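Local coordinates for molybdopterin biosynthesis protein (Mycobacterium abscessus, PDB 3TCR) that probably binds molybdopterin and takes part in building the molybdenum cofactor, at residues P42-S46 and A74-G80; N86-Q92 and R117-A123. All blocks are in the same frame, centred on the assembly; numbering follows the deposited sequence.

Contact 1: residues P42-S46 and A74-G80; sequences PVGRS and AGFVVDG
The first torsion of S46 (chi1 59°) sets OG between its own backbone N and carbonyl carbon, within reach of V77 O, while R45, with CG beside its backbone N and the chain bent at chi3, turns its guanidinium back toward D79. S46 OG donates to V77 O at 2.7 Å, coming from above the carbonyl plane. S46 N reaches the same oxygen at 2.8 Å nearly along the C=O direction, and V77 O is thus gripped twice by one residue; a small hydroxyl suits a buried place beside F76 and V78. V77 N to G44 O and D79 N to S46 O continue the pairing of the two strands. R45 NE lies 3.0 Å from D79 OD2 in a salt bridge whose individual hydrogen bonds are weak and bent, the two flat groups 31° apart; R45 NH2 also donates to G101 O. Ahead of the strands, V43 N bonds to G75 O at 3.0 Å. G75 closes the C-terminal end of helix 64-73 in a Schellman motif, and glycine suits it because a CB would jam against A74 O and crowd V43 CG2. V43 CB stands over one face of the F76 ring, CG1 coming 3.9 Å from CE1 at its rim, and helix 173-196 packs on both residues. The pairing is that of adjacent parallel strands in a beta-alpha-beta unit, joined here by helix 64-73.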
ATOM      1  N   PRO A  42       2.735 -29.534  14.313  1.00 50.69           N
ATOM      2  CA  PRO A  42       1.809 -28.407  14.085  1.00 47.29           C
ATOM      3  C   PRO A  42       2.558 -27.070  13.965  1.00 43.04           C
ATOM      4  O   PRO A  42       3.497 -26.822  14.717  1.00 41.12           O
ATOM      5  CB  PRO A  42       0.877 -28.417  15.324  1.00 48.42           C
ATOM      6  CG  PRO A  42       1.375 -29.521  16.237  1.00 50.10           C
ATOM      7  CD  PRO A  42       2.306 -30.402  15.432  1.00 52.18           C
ATOM      8  N   VAL A  43       2.154 -26.229  13.023  1.00 36.67           N
ATOM      9  CA  VAL A  43       2.828 -24.941  12.831  1.00 34.70           C
ATOM     10  C   VAL A  43       2.521 -23.933  13.958  1.00 32.30           C
ATOM     11  O   VAL A  43       3.381 -23.146  14.367  1.00 33.22           O
ATOM     12  CB  VAL A  43       2.416 -24.301  11.510  1.00 34.44           C
ATOM     13  CG1 VAL A  43       2.930 -22.861  11.481  1.00 36.45           C
ATOM     14  CG2 VAL A  43       2.915 -25.142  10.341  1.00 35.98           C
ATOM     15  N   GLY A  44       1.305 -23.976  14.482  1.00 28.88           N
ATOM     16  CA  GLY A  44       0.904 -23.040  15.520  1.00 27.70           C
ATOM     17  C   GLY A  44      -0.581 -23.132  15.749  1.00 26.14           C
ATOM     18  O   GLY A  44      -1.247 -23.982  15.155  1.00 25.22           O
ATOM     19  N   ARG A  45      -1.077 -22.270  16.637  1.00 24.30           N
ATOM     20  CA  ARG A  45      -2.473 -22.194  16.991  1.00 23.02           C
ATOM     21  C   ARG A  45      -3.146 -21.018  16.263  1.00 20.84           C
ATOM     22  O   ARG A  45      -2.559 -19.951  16.111  1.00 19.17           O
ATOM     23  CB  ARG A  45      -2.563 -22.008  18.503  1.00 25.51           C
ATOM     24  CG  ARG A  45      -2.191 -23.255  19.305  1.00 29.10           C
ATOM     25  CD  ARG A  45      -1.826 -22.925  20.762  1.00 31.89           C
ATOM     26  NE  ARG A  45      -2.902 -22.218  21.441  1.00 34.65           N
ATOM     27  CZ  ARG A  45      -2.796 -21.117  22.200  1.00 36.85           C
ATOM     28  NH1 ARG A  45      -1.640 -20.510  22.439  1.00 38.10           N
ATOM     29  NH2 ARG A  45      -3.892 -20.618  22.740  1.00 37.70           N
ATOM     30  N   SER A  46      -4.390 -21.211  15.852  1.00 19.90           N
ATOM     31  CA  SER A  46      -5.156 -20.202  15.134  1.00 19.24           C
ATOM     32  C   SER A  46      -6.563 -20.004  15.679  1.00 18.62           C
ATOM     33  O   SER A  46      -7.122 -20.895  16.316  1.00 18.14           O
ATOM     34  CB  SER A  46      -5.257 -20.574  13.645  1.00 19.50           C
ATOM     35  OG  SER A  46      -5.881 -21.839  13.495  1.00 20.40           O
ATOM     36  N   ALA A  74      -3.166 -26.488   6.250  1.00 28.31           N
ATOM     37  CA  ALA A  74      -1.822 -25.869   6.309  1.00 27.30           C
ATOM     38  C   ALA A  74      -1.069 -26.256   7.572  1.00 27.29           C
ATOM     39  O   ALA A  74       0.042 -25.798   7.767  1.00 29.07           O
ATOM     40  CB  ALA A  74      -1.906 -24.333   6.233  1.00 25.13           C
ATOM     41  N   GLY A  75      -1.670 -27.050   8.452  1.00 26.90           N
ATOM     42  CA  GLY A  75      -0.990 -27.487   9.654  1.00 27.36           C
ATOM     43  C   GLY A  75      -1.235 -26.724  10.949  1.00 27.34           C
ATOM     44  O   GLY A  75      -0.543 -26.985  11.932  1.00 29.06           O
ATOM     45  N   PHE A  76      -2.182 -25.791  10.975  1.00 25.15           N
ATOM     46  CA  PHE A  76      -2.530 -25.065  12.223  1.00 24.34           C
ATOM     47  C   PHE A  76      -3.563 -25.838  13.019  1.00 24.98           C
ATOM     48  O   PHE A  76      -4.435 -26.458  12.444  1.00 25.62           O
ATOM     49  CB  PHE A  76      -3.144 -23.676  11.936  1.00 22.47           C
ATOM     50  CG  PHE A  76      -2.180 -22.715  11.336  1.00 21.54           C
ATOM     51  CD1 PHE A  76      -1.464 -21.853  12.129  1.00 22.02           C
ATOM     52  CD2 PHE A  76      -1.948 -22.719   9.985  1.00 21.67           C
ATOM     53  CE1 PHE A  76      -0.527 -20.995  11.578  1.00 22.65           C
ATOM     54  CE2 PHE A  76      -1.036 -21.860   9.420  1.00 21.59           C
ATOM     55  CZ  PHE A  76      -0.317 -20.992  10.221  1.00 22.28           C
ATOM     56  N   VAL A  77      -3.474 -25.774  14.340  1.00 24.96           N
ATOM     57  CA  VAL A  77      -4.563 -26.157  15.196  1.00 24.69           C
ATOM     58  C   VAL A  77      -5.528 -24.981  15.163  1.00 23.99           C
ATOM     59  O   VAL A  77      -5.108 -23.809  15.245  1.00 23.10           O
ATOM     60  CB  VAL A  77      -4.064 -26.405  16.645  1.00 26.50           C
ATOM     61  CG1 VAL A  77      -5.221 -26.549  17.634  1.00 24.16           C
ATOM     62  CG2 VAL A  77      -3.185 -27.665  16.662  1.00 28.94           C
ATOM     63  N   VAL A  78      -6.816 -25.286  15.051  1.00 23.60           N
ATOM     64  CA  VAL A  78      -7.858 -24.273  15.099  1.00 23.37           C
ATOM     65  C   VAL A  78      -8.466 -24.301  16.489  1.00 24.17           C
ATOM     66  O   VAL A  78      -9.215 -25.198  16.828  1.00 23.79           O
ATOM     67  CB  VAL A  78      -8.917 -24.519  13.995  1.00 23.38           C
ATOM     68  CG1 VAL A  78      -9.993 -23.431  14.006  1.00 21.27           C
ATOM     69  CG2 VAL A  78      -8.232 -24.610  12.616  1.00 21.92           C
ATOM     70  N   ASP A  79      -8.114 -23.321  17.311  1.00 25.73           N
ATOM     71  CA  ASP A  79      -8.567 -23.296  18.708  1.00 26.02           C
ATOM     72  C   ASP A  79     -10.057 -23.083  18.791  1.00 25.61           C
ATOM     73  O   ASP A  79     -10.685 -23.556  19.732  1.00 26.86           O
ATOM     74  CB  ASP A  79      -7.855 -22.185  19.522  1.00 27.96           C
ATOM     75  CG  ASP A  79      -6.427 -22.553  19.914  1.00 29.45           C
ATOM     76  OD1 ASP A  79      -6.020 -23.712  19.670  1.00 32.70           O
ATOM     77  OD2 ASP A  79      -5.717 -21.683  20.471  1.00 29.51           O
ATOM     78  N   GLY A  80     -10.641 -22.388  17.806  1.00 24.58           N
ATOM     79  CA  GLY A  80     -12.059 -22.021  17.880  1.00 23.20           C
ATOM     80  C   GLY A  80     -12.469 -21.036  16.812  1.00 22.44           C
ATOM     81  O   GLY A  80     -11.633 -20.563  16.023  1.00 24.46           O
TER

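Contact 2: residues N86-Q92 and R117-A123; sequences NDLSEIQ and RDVAPEA
The backbones of N86 and V119 pass with their CA atoms 6.1 Å apart, and those of L88 and A123 come to 5.0 Å, so that the first turn of helix 88-100 lies against the short helix 120-124. That closeness is possible because A123 offers just a methyl: its CB sits 3.7 Å from I91 CG2, and L88 CG covers it as well. The branching of I91 lets CG2 meet A123 while CD1 reaches V119 CG2 and A120 CA. Farther along, Q92 NE2 gives A123 O a bond of 2.9 Å; the oxygen lies in the amide plane, and NE2 is tilted 17° from the carbonyl plane. At the other end N86 OD1 takes a weak bond from V119 N at 3.3 Å, just before helix 120-124. R117, its chain bent at chi2 (78°), lays one guanidinium face over N86 O, which stands 3.2 Å above the plane, while NE pairs with D53. D87 caps helix 88-100: OD2 accepts from E90 N through its anti lone pair and from S89 OG, and OD1 takes a water weakly tied to R117 NH2. The chemistry implies a small apolar centre bordered by the side-chain amides of Q92 and, more weakly, N86; the charge of R117, paired with D53, probably also favours the N86 carbonyl at its face, and reaches D87 through water.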
ATOM      1  N   ASN A  86     -20.750  -6.516  13.052  1.00 28.84           N
ATOM      2  CA  ASN A  86     -19.944  -5.410  12.533  1.00 27.68           C
ATOM      3  C   ASN A  86     -19.976  -4.278  13.497  1.00 26.75           C
ATOM      4  O   ASN A  86     -20.688  -3.288  13.296  1.00 26.56           O
ATOM      5  CB  ASN A  86     -20.464  -4.918  11.170  1.00 28.64           C
ATOM      6  CG  ASN A  86     -19.643  -5.441  10.024  1.00 28.50           C
ATOM      7  OD1 ASN A  86     -18.444  -5.129   9.911  1.00 30.79           O
ATOM      8  ND2 ASN A  86     -20.234  -6.306   9.230  1.00 26.79           N
ATOM      9  N   ASP A  87     -19.162  -4.437  14.525  1.00 26.14           N
ATOM     10  CA  ASP A  87     -19.176  -3.607  15.683  1.00 26.27           C
ATOM     11  C   ASP A  87     -17.760  -3.568  16.198  1.00 26.46           C
ATOM     12  O   ASP A  87     -17.201  -4.594  16.627  1.00 24.33           O
ATOM     13  CB  ASP A  87     -20.091  -4.200  16.741  1.00 27.23           C
ATOM     14  CG  ASP A  87     -20.110  -3.379  18.006  1.00 28.46           C
ATOM     15  OD1 ASP A  87     -21.006  -2.517  18.103  1.00 31.35           O
ATOM     16  OD2 ASP A  87     -19.220  -3.552  18.870  1.00 27.85           O
ATOM     17  N   LEU A  88     -17.210  -2.362  16.192  1.00 26.17           N
ATOM     18  CA  LEU A  88     -15.832  -2.131  16.529  1.00 26.86           C
ATOM     19  C   LEU A  88     -15.383  -2.752  17.862  1.00 25.12           C
ATOM     20  O   LEU A  88     -14.393  -3.483  17.891  1.00 22.89           O
ATOM     21  CB  LEU A  88     -15.559  -0.625  16.490  1.00 29.21           C
ATOM     22  CG  LEU A  88     -14.067  -0.292  16.556  1.00 31.17           C
ATOM     23  CD1 LEU A  88     -13.731   0.775  15.504  1.00 31.42           C
ATOM     24  CD2 LEU A  88     -13.667   0.093  18.003  1.00 31.01           C
ATOM     25  N   SER A  89     -16.117  -2.499  18.940  1.00 24.47           N
ATOM     26  CA  SER A  89     -15.724  -3.035  20.234  1.00 25.64           C
ATOM     27  C   SER A  89     -15.857  -4.551  20.331  1.00 24.52           C
ATOM     28  O   SER A  89     -15.063  -5.192  20.980  1.00 23.12           O
ATOM     29  CB  SER A  89     -16.469  -2.345  21.383  1.00 27.70           C
ATOM     30  OG  SER A  89     -17.801  -2.781  21.415  1.00 31.34           O
ATOM     31  N   GLU A  90     -16.837  -5.138  19.661  1.00 24.67           N
ATOM     32  CA  GLU A  90     -16.942  -6.604  19.638  1.00 24.38           C
ATOM     33  C   GLU A  90     -15.796  -7.252  18.886  1.00 21.42           C
ATOM     34  O   GLU A  90     -15.236  -8.247  19.329  1.00 21.19           O
ATOM     35  CB  GLU A  90     -18.254  -7.076  18.994  1.00 25.98           C
ATOM     36  CG  GLU A  90     -19.508  -6.808  19.800  1.00 28.30           C
ATOM     37  CD  GLU A  90     -20.775  -7.328  19.084  1.00 31.72           C
ATOM     38  OE1 GLU A  90     -21.845  -6.707  19.280  1.00 32.30           O
ATOM     39  OE2 GLU A  90     -20.704  -8.357  18.328  1.00 30.39           O
ATOM     40  N   ILE A  91     -15.473  -6.706  17.728  1.00 20.09           N
ATOM     41  CA  ILE A  91     -14.348  -7.190  16.960  1.00 18.57           C
ATOM     42  C   ILE A  91     -13.046  -7.057  17.766  1.00 18.62           C
ATOM     43  O   ILE A  91     -12.232  -7.984  17.795  1.00 18.48           O
ATOM     44  CB  ILE A  91     -14.171  -6.452  15.621  1.00 18.30           C
ATOM     45  CG1 ILE A  91     -15.424  -6.603  14.760  1.00 18.61           C
ATOM     46  CG2 ILE A  91     -12.935  -7.011  14.899  1.00 17.52           C
ATOM     47  CD1 ILE A  91     -15.525  -5.652  13.572  1.00 18.82           C
ATOM     48  N   GLN A  92     -12.855  -5.914  18.418  1.00 18.55           N
ATOM     49  CA  GLN A  92     -11.650  -5.690  19.217  1.00 18.90           C
ATOM     50  C   GLN A  92     -11.582  -6.677  20.381  1.00 19.09           C
ATOM     51  O   GLN A  92     -10.515  -7.277  20.663  1.00 18.61           O
ATOM     52  CB  GLN A  92     -11.569  -4.207  19.679  1.00 19.54           C
ATOM     53  CG  GLN A  92     -11.204  -3.259  18.506  1.00 19.84           C
ATOM     54  CD  GLN A  92     -10.824  -1.849  18.972  1.00 21.48           C
ATOM     55  OE1 GLN A  92     -11.186  -1.455  20.058  1.00 22.73           O
ATOM     56  NE2 GLN A  92     -10.082  -1.101  18.157  1.00 20.98           N
ATOM     57  N   ARG A 117     -21.022   0.205   7.699  1.00 30.50           N
ATOM     58  CA  ARG A 117     -21.165  -0.907   8.626  1.00 33.29           C
ATOM     59  C   ARG A 117     -19.887  -1.801   8.667  1.00 31.29           C
ATOM     60  O   ARG A 117     -19.518  -2.307   9.730  1.00 34.44           O
ATOM     61  CB  ARG A 117     -22.455  -1.685   8.262  1.00 37.60           C
ATOM     62  CG  ARG A 117     -22.856  -2.819   9.220  1.00 42.19           C
ATOM     63  CD  ARG A 117     -23.536  -2.311  10.507  1.00 47.86           C
ATOM     64  NE  ARG A 117     -23.629  -3.349  11.544  1.00 48.25           N
ATOM     65  CZ  ARG A 117     -23.965  -3.154  12.823  1.00 52.91           C
ATOM     66  NH1 ARG A 117     -24.002  -4.183  13.670  1.00 52.08           N
ATOM     67  NH2 ARG A 117     -24.271  -1.942  13.274  1.00 60.39           N
ATOM     68  N   ASP A 118     -19.169  -1.910   7.553  1.00 28.96           N
ATOM     69  CA  ASP A 118     -17.886  -2.653   7.473  1.00 27.26           C
ATOM     70  C   ASP A 118     -16.747  -1.996   8.286  1.00 25.02           C
ATOM     71  O   ASP A 118     -16.072  -1.071   7.786  1.00 24.02           O
ATOM     72  CB  ASP A 118     -17.393  -2.741   6.019  1.00 28.29           C
ATOM     73  CG  ASP A 118     -18.312  -3.545   5.114  1.00 31.98           C
ATOM     74  OD1 ASP A 118     -18.387  -4.785   5.273  1.00 32.70           O
ATOM     75  OD2 ASP A 118     -18.927  -2.920   4.186  1.00 35.20           O
ATOM     76  N   VAL A 119     -16.483  -2.501   9.494  1.00 21.24           N
ATOM     77  CA  VAL A 119     -15.519  -1.869  10.373  1.00 20.16           C
ATOM     78  C   VAL A 119     -14.386  -2.775  10.863  1.00 19.29           C
ATOM     79  O   VAL A 119     -13.646  -2.373  11.736  1.00 19.83           O
ATOM     80  CB  VAL A 119     -16.212  -1.187  11.574  1.00 21.05           C
ATOM     81  CG1 VAL A 119     -17.161  -0.076  11.081  1.00 20.61           C
ATOM     82  CG2 VAL A 119     -16.955  -2.207  12.422  1.00 20.27           C
ATOM     83  N   ALA A 120     -14.198  -3.944  10.261  1.00 17.75           N
ATOM     84  CA  ALA A 120     -13.073  -4.804  10.609  1.00 17.73           C
ATOM     85  C   ALA A 120     -11.689  -4.090  10.543  1.00 17.66           C
ATOM     86  O   ALA A 120     -10.901  -4.177  11.462  1.00 17.48           O
ATOM     87  CB  ALA A 120     -13.071  -6.077   9.737  1.00 16.93           C
ATOM     88  N   PRO A 121     -11.413  -3.356   9.464  1.00 18.38           N
ATOM     89  CA  PRO A 121     -10.107  -2.696   9.408  1.00 18.99           C
ATOM     90  C   PRO A 121      -9.918  -1.608  10.473  1.00 20.06           C
ATOM     91  O   PRO A 121      -8.860  -1.532  11.109  1.00 19.00           O
ATOM     92  CB  PRO A 121     -10.067  -2.111   8.007  1.00 19.06           C
ATOM     93  CG  PRO A 121     -11.143  -2.850   7.239  1.00 18.69           C
ATOM     94  CD  PRO A 121     -12.210  -3.111   8.254  1.00 18.03           C
ATOM     95  N   GLU A 122     -10.934  -0.776  10.663  1.00 21.62           N
ATOM     96  CA  GLU A 122     -10.917   0.258  11.723  1.00 22.13           C
ATOM     97  C   GLU A 122     -10.731  -0.376  13.093  1.00 21.15           C
ATOM     98  O   GLU A 122     -10.051   0.195  13.954  1.00 21.44           O
ATOM     99  CB  GLU A 122     -12.241   1.026  11.755  1.00 24.78           C
ATOM    100  CG  GLU A 122     -12.455   2.008  10.614  1.00 26.83           C
ATOM    101  CD  GLU A 122     -12.890   1.381   9.294  1.00 27.51           C
ATOM    102  OE1 GLU A 122     -13.085   0.158   9.181  1.00 24.74           O
ATOM    103  OE2 GLU A 122     -13.016   2.159   8.331  1.00 33.84           O
ATOM    104  N   ALA A 123     -11.340  -1.547  13.299  1.00 19.35           N
ATOM    105  CA  ALA A 123     -11.258  -2.239  14.598  1.00 18.59           C
ATOM    106  C   ALA A 123      -9.860  -2.822  14.811  1.00 17.85           C
ATOM    107  O   ALA A 123      -9.348  -2.822  15.935  1.00 16.40           O
ATOM    108  CB  ALA A 123     -12.307  -3.333  14.737  1.00 17.15           C
TER
HETATM  109  O   HOH W   1     -22.863  -1.287  16.242  1.00 50.82           O

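Overall arrangement
Contact 1 lies at the surface and contact 2 is partly buried; they sit on opposite sides of the chain's centre, their own centres about 24 Å apart and their nearest atoms about 13 Å. Along the chain they come in series, linked by strand 76-84, which contact 1 pairs at its start and which leads into helix 88-100 of contact 2. The first joins neighbouring parallel strands at one edge of the sheet, so backbone hydrogen bonds dominate. The second joins the start of helix 88-100 to the short helix 120-124 through methyl packing, amides and a capping carboxylate. Contact 2 also approaches the subunit interface, since E122, salt-bridged to R155, also pairs with R130 of the second subunit, whereas no other chain touches contact 1.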